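Local coordinates for flagellar protein FlgA (Thermotoga maritima, PDB 3FRN), which probably acts as a periplasmic chaperone for assembly of the P-ring of the flagellar basal body, at residues V231-N236 against E241-M246; I36-L41 against E105-Q110; A87-F92 against N169-Y174. One frame throughout, in Å; residues are numbered along the deposited sequence.

Interaction 1: V231-N236 against E241-M246; sequences VEVLEN and ETVRAM
V231 meets the second strand through CG2, which approaches the methyl of A245 at 4.3 Å; L264 of strand 263-266 lies against both residues. At E232 the contact passes to the main chain. Its N donates to M246 O at 3.1 Å, rising well above that carbonyl's plane, while M246 N returns a bond of 3.0 Å to E232 O. The two residues thus form an antiparallel hydrogen-bonded pair, and V233 with A245 makes the next, non-hydrogen-bonded one. A chi1 of -151°, roughly trans, turns V233 CG1 onto CG1 of V243; the two side chains cross nearly at right angles, and their modelled separation is tighter than normal van der Waals contact, so its exact value is doubtful. This is a beta hairpin within the C-terminal region related to SAF domains, and its strands cross at 134° where they meet, a marked departure from strict antiparallel alignment. Pairing survives at L234, whose N donates to R244 O at 2.8 Å, but L234 O has swung away from R244 N. The carboxylate of E235 takes over. OE1 accepts from R244 N at 3.3 Å, met from above the carboxylate plane, and OE2 receives R244 NE on its syn side at 3.0 Å, in a salt bridge that lies nearly in the guanidinium plane although the two flat groups stand 76° apart. Replacing E235 by an alanine removes both carboxylate oxygens and is likely to leave R244 N and NE without these acceptors and the guanidinium less restrained, although NH1 also bonds Y253 OH. Beyond the carboxylate, N236 O comes to 4.1 Å from V243 CG2, and the N236 side chain packs on P208, V211 and K212.

Interaction 2: I36-L41 against E105-Q110; sequences ILLPGL and EKFEPQ
F107 reaches across to L38 and P39. Its CB lies 3.8 Å from P39 CG, so the proline is engaged before the ring begins. With CG placed anti to the carbonyl carbon (chi1 -55°), the benzyl group extends toward the loop that follows strand 35-37. Ring atom CG sits 3.6 Å from P39 CD, and the two ring branches then part company. On one side CD2 has P39 CG at 3.7 Å, and CE2 beyond it still feels P39 CD more distantly. On the other, CD1 is 3.7 Å from L38 CD2, and CE1 stays beside the same methyl at 3.8 Å. L38 CD2 arrives obliquely, whereas the proline lies over one face: its CD stands 3.9 Å from the ring centroid and 22° off the normal, offset toward the rim, a CH-pi contact. L38 and P39 open a type II beta turn that ends at L41, with G40 at the position where positive phi suits glycine. This turn belongs to the FlgA N-terminal domain and F107 to a loop of the HotDog-like domain, so the contact joins the two. P15 touches both P39 and F107, while L38 also packs on L75, L126, V133 and L135. The contacts between these two segments are apolar throughout. Proline CD hydrogens, made slightly positive by the adjoining nitrogen, suit the electron-rich ring face; dispersion does the rest, so the match of shapes, and not directional polar bonding, probably governs how the turn and the loop meet here.

Interaction 3: A87-F92 against N169-Y174; sequences AEAKDF and NVFEIY
Apolar contact between A89, F92 and F171 makes up the whole direct meeting of these segments. The F171 ring leads with its far end: CZ comes to 3.8 Å from the A89 methyl and CE2 to 4.0 Å from F92 CB, both approached obliquely. F92 touches only through CB because its CG occupies the crowded position between backbone N and carbonyl carbon (chi1 57°), which carries the ring away from F171 to lie almost parallel with that of F80. The contact lies at the junction of the HotDog-like and SAF-related regions: A89 and F92 belong to the loop after helix 74-87, F171 to a short 3-10 turn following strand 163-169. Hydrogen bonds operate inside that turn. N169 OD1 accepts from F171 N at 3.0 Å, an Asx turn in which the donor stands above the amide carbonyl plane; the same oxygen also receives K141 N. Through ND2 the amide donates to the anti side of E172 OE2 in a short, bent bond of 2.6 Å, tilted from both group planes, so both its ends have partners. K141 connects to the first segment as well, its NZ bonding K90 O, while N120 ND2 donates to F171 O.

In the fold
Only interaction 1 pairs neighbouring strands; interactions 2 and 3 bring loops together over 63 and 76 intervening residues, and both join one family region to another. They share the HotDog-like part of the chain and alternate in sequence, with centres about 25 Å apart. Interaction 2 is buried and apolar, built on a ring face; interaction 3 is also apolar across its segments but slight and at the surface, with polar bonds confined to the turn that presents the aromatic ring. Interaction 1, on the opposite side of the chain's centre from interaction 2 and about 67 Å from it between centres, is partly buried and combines backbone bonds, a salt bridge and packed valines.

Interaction 1: V231-N236 against E241-M246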
loop_
_atom_site.group_PDB
_atom_site.type_symbol
_atom_site.label_atom_id
_atom_site.label_comp_id
_atom_site.label_asym_id
_atom_site.label_seq_id
_atom_site.Cartn_x
_atom_site.Cartn_y
_atom_site.Cartn_z
ATOM N N VAL A 231 12.566 -37.081 24.847
ATOM C CA VAL A 231 11.235 -37.560 24.447
ATOM C C VAL A 231 10.972 -37.381 22.955
ATOM O O VAL A 231 11.699 -36.654 22.274
ATOM C CB VAL A 231 10.096 -36.865 25.234
ATOM C CG1 VAL A 231 10.134 -37.249 26.709
ATOM C CG2 VAL A 231 10.151 -35.351 25.049
ATOM N N GLU A 232 9.927 -38.047 22.458
ATOM C CA GLU A 232 9.493 -37.874 21.076
ATOM C C GLU A 232 8.119 -37.222 21.001
ATOM O O GLU A 232 7.138 -37.754 21.527
ATOM C CB GLU A 232 9.483 -39.195 20.312
ATOM C CG GLU A 232 9.549 -38.998 18.804
ATOM C CD GLU A 232 9.055 -40.192 18.007
ATOM O OE1 GLU A 232 9.205 -40.151 16.752
ATOM O OE2 GLU A 232 8.519 -41.168 18.621
ATOM N N VAL A 233 8.069 -36.086 20.310
ATOM C CA VAL A 233 6.880 -35.235 20.221
ATOM C C VAL A 233 5.774 -35.825 19.330
ATOM O O VAL A 233 6.046 -36.307 18.226
ATOM C CB VAL A 233 7.261 -33.824 19.719
ATOM C CG1 VAL A 233 6.306 -32.815 20.257
ATOM C CG2 VAL A 233 8.666 -33.440 20.170
ATOM N N LEU A 234 4.533 -35.781 19.819
ATOM C CA LEU A 234 3.373 -36.369 19.117
ATOM C C LEU A 234 2.698 -35.370 18.171
ATOM O O LEU A 234 1.924 -35.761 17.297
ATOM C CB LEU A 234 2.354 -36.911 20.137
ATOM C CG LEU A 234 1.102 -37.766 19.846
ATOM C CD1 LEU A 234 -0.130 -36.928 19.446
ATOM C CD2 LEU A 234 1.369 -38.897 18.844
ATOM N N GLU A 235 2.985 -34.083 18.362
ATOM C CA GLU A 235 2.387 -33.012 17.566
ATOM C C GLU A 235 3.433 -31.942 17.276
ATOM O O GLU A 235 4.466 -31.872 17.945
ATOM C CB GLU A 235 1.230 -32.360 18.328
ATOM C CG GLU A 235 0.001 -33.222 18.541
ATOM C CD GLU A 235 -0.644 -32.985 19.898
ATOM O OE1 GLU A 235 0.030 -32.423 20.789
ATOM O OE2 GLU A 235 -1.821 -33.369 20.076
ATOM N N ASN A 236 3.156 -31.096 16.288
ATOM C CA ASN A 236 3.938 -29.880 16.088
ATOM C C ASN A 236 3.573 -28.885 17.186
ATOM O O ASN A 236 2.474 -28.942 17.724
ATOM C CB ASN A 236 3.676 -29.303 14.701
ATOM C CG ASN A 236 4.234 -30.181 13.595
ATOM O OD1 ASN A 236 5.285 -29.884 13.026
ATOM N ND2 ASN A 236 3.544 -31.281 13.296
ATOM N N GLU A 241 3.119 -23.862 24.251
ATOM C CA GLU A 241 2.068 -24.832 24.000
ATOM C C GLU A 241 2.385 -26.116 24.718
ATOM O O GLU A 241 3.560 -26.446 24.925
ATOM C CB GLU A 241 1.835 -25.072 22.507
ATOM C CG GLU A 241 1.303 -23.818 21.801
ATOM C CD GLU A 241 1.021 -24.032 20.334
ATOM O OE1 GLU A 241 1.668 -24.916 19.725
ATOM O OE2 GLU A 241 0.157 -23.304 19.794
ATOM N N THR A 242 1.325 -26.808 25.118
ATOM C CA THR A 242 1.423 -28.125 25.696
ATOM C C THR A 242 1.239 -29.173 24.596
ATOM O O THR A 242 0.165 -29.280 23.995
ATOM C CB THR A 242 0.371 -28.321 26.807
ATOM O OG1 THR A 242 0.555 -27.332 27.833
ATOM C CG2 THR A 242 0.494 -29.703 27.413
ATOM N N VAL A 243 2.303 -29.933 24.340
ATOM C CA VAL A 243 2.305 -30.987 23.329
ATOM C C VAL A 243 2.413 -32.376 23.980
ATOM O O VAL A 243 3.193 -32.576 24.921
ATOM C CB VAL A 243 3.468 -30.805 22.319
ATOM C CG1 VAL A 243 3.368 -31.826 21.228
ATOM C CG2 VAL A 243 3.423 -29.429 21.693
ATOM N N ARG A 244 1.623 -33.326 23.478
ATOM C CA ARG A 244 1.694 -34.722 23.921
ATOM C C ARG A 244 2.963 -35.370 23.379
ATOM O O ARG A 244 3.413 -35.031 22.285
ATOM C CB ARG A 244 0.454 -35.484 23.456
ATOM C CG ARG A 244 -0.822 -34.690 23.656
ATOM C CD ARG A 244 -1.977 -35.254 22.866
ATOM N NE ARG A 244 -3.035 -34.262 22.685
ATOM C CZ ARG A 244 -4.067 -34.097 23.510
ATOM N NH1 ARG A 244 -4.196 -34.856 24.591
ATOM N NH2 ARG A 244 -4.976 -33.167 23.252
ATOM N N ALA A 245 3.545 -36.282 24.155
ATOM C CA ALA A 245 4.814 -36.917 23.798
ATOM C C ALA A 245 4.923 -38.326 24.383
ATOM O O ALA A 245 4.115 -38.703 25.244
ATOM C CB ALA A 245 5.992 -36.053 24.260
ATOM N N MET A 246 5.925 -39.094 23.906
ATOM C CA MET A 246 6.184 -40.443 24.443
ATOM C C MET A 246 7.676 -40.662 24.788
ATOM O O MET A 246 8.620 -40.510 23.881
ATOM C CB MET A 246 5.719 -41.556 23.454
ATOM C CG MET A 246 6.179 -42.997 23.854
ATOM S SD MET A 246 6.764 -43.937 22.323
ATOM C CE MET A 246 5.114 -44.761 21.696
#

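Interaction 2: I36-L41 against E105-Q110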
loop_
_atom_site.group_PDB
_atom_site.type_symbol
_atom_site.label_atom_id
_atom_site.label_comp_id
_atom_site.label_asym_id
_atom_site.label_seq_id
_atom_site.Cartn_x
_atom_site.Cartn_y
_atom_site.Cartn_z
ATOM N N ILE A 36 -7.368 23.724 -10.491
ATOM C CA ILE A 36 -6.745 24.845 -9.787
ATOM C C ILE A 36 -5.358 24.390 -9.369
ATOM O O ILE A 36 -5.230 23.513 -8.531
ATOM C CB ILE A 36 -7.550 25.247 -8.512
ATOM C CG1 ILE A 36 -9.012 25.550 -8.857
ATOM C CG2 ILE A 36 -6.905 26.440 -7.799
ATOM C CD1 ILE A 36 -9.191 26.637 -9.897
ATOM N N LEU A 37 -4.325 24.985 -9.952
ATOM C CA LEU A 37 -2.961 24.534 -9.731
ATOM C C LEU A 37 -2.303 25.273 -8.557
ATOM O O LEU A 37 -2.123 26.485 -8.611
ATOM C CB LEU A 37 -2.164 24.757 -11.016
ATOM C CG LEU A 37 -1.950 23.666 -12.069
ATOM C CD1 LEU A 37 -3.081 22.688 -12.202
ATOM C CD2 LEU A 37 -1.647 24.331 -13.400
ATOM N N LEU A 38 -1.963 24.551 -7.485
ATOM C CA LEU A 38 -1.407 25.188 -6.277
ATOM C C LEU A 38 0.055 24.829 -6.092
ATOM O O LEU A 38 0.483 23.732 -6.469
ATOM C CB LEU A 38 -2.239 24.812 -5.029
ATOM C CG LEU A 38 -3.694 25.273 -4.947
ATOM C CD1 LEU A 38 -4.390 24.624 -3.765
ATOM C CD2 LEU A 38 -3.821 26.806 -4.825
ATOM N N PRO A 39 0.852 25.756 -5.525
ATOM C CA PRO A 39 2.274 25.536 -5.617
ATOM C C PRO A 39 2.719 24.289 -4.847
ATOM O O PRO A 39 2.220 24.023 -3.751
ATOM C CB PRO A 39 2.866 26.800 -4.969
ATOM C CG PRO A 39 1.777 27.273 -4.043
ATOM C CD PRO A 39 0.525 26.981 -4.777
ATOM N N GLY A 40 3.650 23.545 -5.436
ATOM C CA GLY A 40 4.306 22.427 -4.757
ATOM C C GLY A 40 3.535 21.122 -4.709
ATOM O O GLY A 40 3.999 20.161 -4.097
ATOM N N LEU A 41 2.360 21.083 -5.341
ATOM C CA LEU A 41 1.514 19.889 -5.366
ATOM C C LEU A 41 1.562 19.178 -6.720
ATOM O O LEU A 41 1.785 19.809 -7.757
ATOM C CB LEU A 41 0.061 20.238 -5.037
ATOM C CG LEU A 41 -0.266 20.838 -3.670
ATOM C CD1 LEU A 41 -1.747 21.165 -3.556
ATOM C CD2 LEU A 41 0.135 19.909 -2.550
ATOM N N GLU A 105 -5.756 34.311 -4.196
ATOM C CA GLU A 105 -4.758 35.339 -4.455
ATOM C C GLU A 105 -3.417 34.921 -3.862
ATOM O O GLU A 105 -2.398 34.935 -4.545
ATOM C CB GLU A 105 -5.194 36.680 -3.872
ATOM C CG GLU A 105 -6.305 37.366 -4.633
ATOM C CD GLU A 105 -6.776 38.621 -3.929
ATOM O OE1 GLU A 105 -6.091 39.060 -2.979
ATOM O OE2 GLU A 105 -7.829 39.169 -4.316
ATOM N N LYS A 106 -3.450 34.540 -2.589
ATOM C CA LYS A 106 -2.276 34.121 -1.846
ATOM C C LYS A 106 -2.398 32.640 -1.498
ATOM O O LYS A 106 -3.503 32.107 -1.420
ATOM C CB LYS A 106 -2.123 34.993 -0.598
ATOM C CG LYS A 106 -1.627 36.417 -0.912
ATOM C CD LYS A 106 -1.622 37.293 0.332
ATOM C CE LYS A 106 -0.452 38.270 0.356
ATOM N NZ LYS A 106 -0.257 38.983 -0.935
ATOM N N PHE A 107 -1.266 31.963 -1.326
ATOM C CA PHE A 107 -1.290 30.509 -1.141
ATOM C C PHE A 107 -0.997 30.026 0.293
ATOM O O PHE A 107 -0.588 28.882 0.490
ATOM C CB PHE A 107 -0.406 29.801 -2.181
ATOM C CG PHE A 107 -0.750 30.148 -3.603
ATOM C CD1 PHE A 107 -2.045 29.976 -4.083
ATOM C CD2 PHE A 107 0.213 30.641 -4.465
ATOM C CE1 PHE A 107 -2.371 30.306 -5.395
ATOM C CE2 PHE A 107 -0.096 30.968 -5.787
ATOM C CZ PHE A 107 -1.399 30.812 -6.250
ATOM N N GLU A 108 -1.200 30.899 1.280
ATOM C CA GLU A 108 -1.046 30.530 2.681
ATOM C C GLU A 108 -2.430 30.248 3.229
ATOM O O GLU A 108 -3.191 31.180 3.465
ATOM C CB GLU A 108 -0.413 31.649 3.508
ATOM C CG GLU A 108 0.984 32.043 3.109
ATOM C CD GLU A 108 0.988 33.168 2.101
ATOM O OE1 GLU A 108 1.283 34.320 2.488
ATOM O OE2 GLU A 108 0.676 32.900 0.925
ATOM N N PRO A 109 -2.770 28.959 3.413
ATOM C CA PRO A 109 -4.095 28.615 3.919
ATOM C C PRO A 109 -4.288 29.027 5.373
ATOM O O PRO A 109 -3.321 29.088 6.138
ATOM C CB PRO A 109 -4.121 27.091 3.807
ATOM C CG PRO A 109 -2.694 26.690 3.894
ATOM C CD PRO A 109 -1.953 27.758 3.154
ATOM N N GLN A 110 -5.529 29.328 5.737
ATOM C CA GLN A 110 -5.878 29.538 7.131
ATOM C C GLN A 110 -6.127 28.186 7.785
ATOM O O GLN A 110 -5.526 27.860 8.810
ATOM C CB GLN A 110 -7.140 30.381 7.251
ATOM C CG GLN A 110 -6.994 31.840 6.869
ATOM C CD GLN A 110 -8.260 32.610 7.177
ATOM O OE1 GLN A 110 -9.308 32.014 7.447
ATOM N NE2 GLN A 110 -8.175 33.938 7.147
#

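Interaction 3: A87-F92 against N169-Y174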
loop_
_atom_site.group_PDB
_atom_site.type_symbol
_atom_site.label_atom_id
_atom_site.label_comp_id
_atom_site.label_asym_id
_atom_site.label_seq_id
_atom_site.Cartn_x
_atom_site.Cartn_y
_atom_site.Cartn_z
ATOM N N ALA A 87 -5.607 10.081 7.444
ATOM C CA ALA A 87 -5.502 8.810 6.722
ATOM C C ALA A 87 -4.974 7.663 7.583
ATOM O O ALA A 87 -5.370 6.518 7.382
ATOM C CB ALA A 87 -4.646 8.968 5.468
ATOM N N GLU A 88 -4.092 8.000 8.528
ATOM C CA GLU A 88 -3.340 7.066 9.392
ATOM C C GLU A 88 -1.947 6.736 8.827
ATOM O O GLU A 88 -1.108 6.150 9.516
ATOM C CB GLU A 88 -4.139 5.792 9.747
ATOM C CG GLU A 88 -3.789 4.517 8.950
ATOM C CD GLU A 88 -4.917 3.494 8.941
ATOM O OE1 GLU A 88 -4.732 2.388 9.496
ATOM O OE2 GLU A 88 -5.994 3.798 8.383
ATOM N N ALA A 89 -1.699 7.158 7.590
ATOM C CA ALA A 89 -0.520 6.730 6.840
ATOM C C ALA A 89 0.681 7.675 6.928
ATOM O O ALA A 89 0.544 8.842 7.297
ATOM C CB ALA A 89 -0.900 6.496 5.382
ATOM N N LYS A 90 1.855 7.143 6.579
ATOM C CA LYS A 90 3.084 7.931 6.426
ATOM C C LYS A 90 3.834 7.480 5.161
ATOM O O LYS A 90 3.509 6.430 4.600
ATOM C CB LYS A 90 3.968 7.825 7.686
ATOM C CG LYS A 90 5.065 6.748 7.666
ATOM C CD LYS A 90 4.528 5.328 7.823
ATOM C CE LYS A 90 5.614 4.310 7.509
ATOM N NZ LYS A 90 5.064 2.938 7.359
ATOM N N ASP A 91 4.816 8.275 4.721
ATOM C CA ASP A 91 5.675 7.959 3.559
ATOM C C ASP A 91 4.888 7.631 2.287
ATOM O O ASP A 91 5.219 6.687 1.563
ATOM C CB ASP A 91 6.658 6.819 3.881
ATOM C CG ASP A 91 8.016 7.318 4.361
ATOM O OD1 ASP A 91 8.215 8.547 4.486
ATOM O OD2 ASP A 91 8.895 6.463 4.607
ATOM N N PHE A 92 3.850 8.416 2.024
ATOM C CA PHE A 92 2.959 8.162 0.903
ATOM C C PHE A 92 3.120 9.229 -0.175
ATOM O O PHE A 92 3.659 10.312 0.081
ATOM C CB PHE A 92 1.498 8.092 1.385
ATOM C CG PHE A 92 1.027 9.335 2.124
ATOM C CD1 PHE A 92 1.062 9.389 3.513
ATOM C CD2 PHE A 92 0.531 10.443 1.427
ATOM C CE1 PHE A 92 0.626 10.531 4.198
ATOM C CE2 PHE A 92 0.098 11.585 2.104
ATOM C CZ PHE A 92 0.148 11.623 3.494
ATOM N N ASN A 169 1.324 -1.143 -5.571
ATOM C CA ASN A 169 0.656 -0.182 -4.699
ATOM C C ASN A 169 0.157 -0.880 -3.439
ATOM O O ASN A 169 -0.803 -1.652 -3.478
ATOM C CB ASN A 169 -0.503 0.516 -5.428
ATOM C CG ASN A 169 -1.130 1.661 -4.619
ATOM O OD1 ASN A 169 -0.710 1.983 -3.496
ATOM N ND2 ASN A 169 -2.147 2.285 -5.201
ATOM N N VAL A 170 0.818 -0.582 -2.326
ATOM C CA VAL A 170 0.509 -1.164 -1.023
ATOM C C VAL A 170 -0.896 -0.784 -0.558
ATOM O O VAL A 170 -1.500 -1.496 0.231
ATOM C CB VAL A 170 1.585 -0.760 0.031
ATOM C CG1 VAL A 170 1.265 -1.325 1.423
ATOM C CG2 VAL A 170 2.974 -1.208 -0.431
ATOM N N PHE A 171 -1.428 0.321 -1.074
ATOM C CA PHE A 171 -2.770 0.759 -0.687
ATOM C C PHE A 171 -3.871 0.048 -1.473
ATOM O O PHE A 171 -5.056 0.292 -1.246
ATOM C CB PHE A 171 -2.916 2.276 -0.832
ATOM C CG PHE A 171 -2.142 3.071 0.184
ATOM C CD1 PHE A 171 -1.613 2.468 1.321
ATOM C CD2 PHE A 171 -1.974 4.435 0.018
ATOM C CE1 PHE A 171 -0.905 3.205 2.251
ATOM C CE2 PHE A 171 -1.275 5.177 0.944
ATOM C CZ PHE A 171 -0.740 4.564 2.064
ATOM N N GLU A 172 -3.464 -0.816 -2.403
ATOM C CA GLU A 172 -4.380 -1.642 -3.184
ATOM C C GLU A 172 -4.103 -3.132 -2.953
ATOM O O GLU A 172 -4.466 -3.972 -3.770
ATOM C CB GLU A 172 -4.265 -1.305 -4.673
ATOM C CG GLU A 172 -5.119 -0.117 -5.120
ATOM C CD GLU A 172 -4.769 0.377 -6.526
ATOM O OE1 GLU A 172 -5.626 0.269 -7.432
ATOM O OE2 GLU A 172 -3.640 0.874 -6.728
ATOM N N ILE A 173 -3.441 -3.438 -1.840
ATOM C CA ILE A 173 -3.207 -4.808 -1.401
ATOM C C ILE A 173 -4.064 -5.083 -0.162
ATOM O O ILE A 173 -4.067 -4.292 0.796
ATOM C CB ILE A 173 -1.710 -5.041 -1.071
ATOM C CG1 ILE A 173 -0.864 -4.994 -2.349
ATOM C CG2 ILE A 173 -1.502 -6.370 -0.333
ATOM C CD1 ILE A 173 0.639 -4.870 -2.094
ATOM N N TYR A 174 -4.804 -6.190 -0.190
ATOM C CA TYR A 174 -5.605 -6.611 0.961
ATOM C C TYR A 174 -4.761 -7.481 1.873
ATOM O O TYR A 174 -4.400 -8.603 1.515
ATOM C CB TYR A 174 -6.864 -7.358 0.514
ATOM C CG TYR A 174 -8.026 -6.442 0.204
ATOM C CD1 TYR A 174 -8.027 -5.641 -0.941
ATOM C CD2 TYR A 174 -9.123 -6.371 1.060
ATOM C CE1 TYR A 174 -9.088 -4.795 -1.224
ATOM C CE2 TYR A 174 -10.194 -5.528 0.781
ATOM C CZ TYR A 174 -10.170 -4.745 -0.359
ATOM O OH TYR A 174 -11.230 -3.910 -0.635
#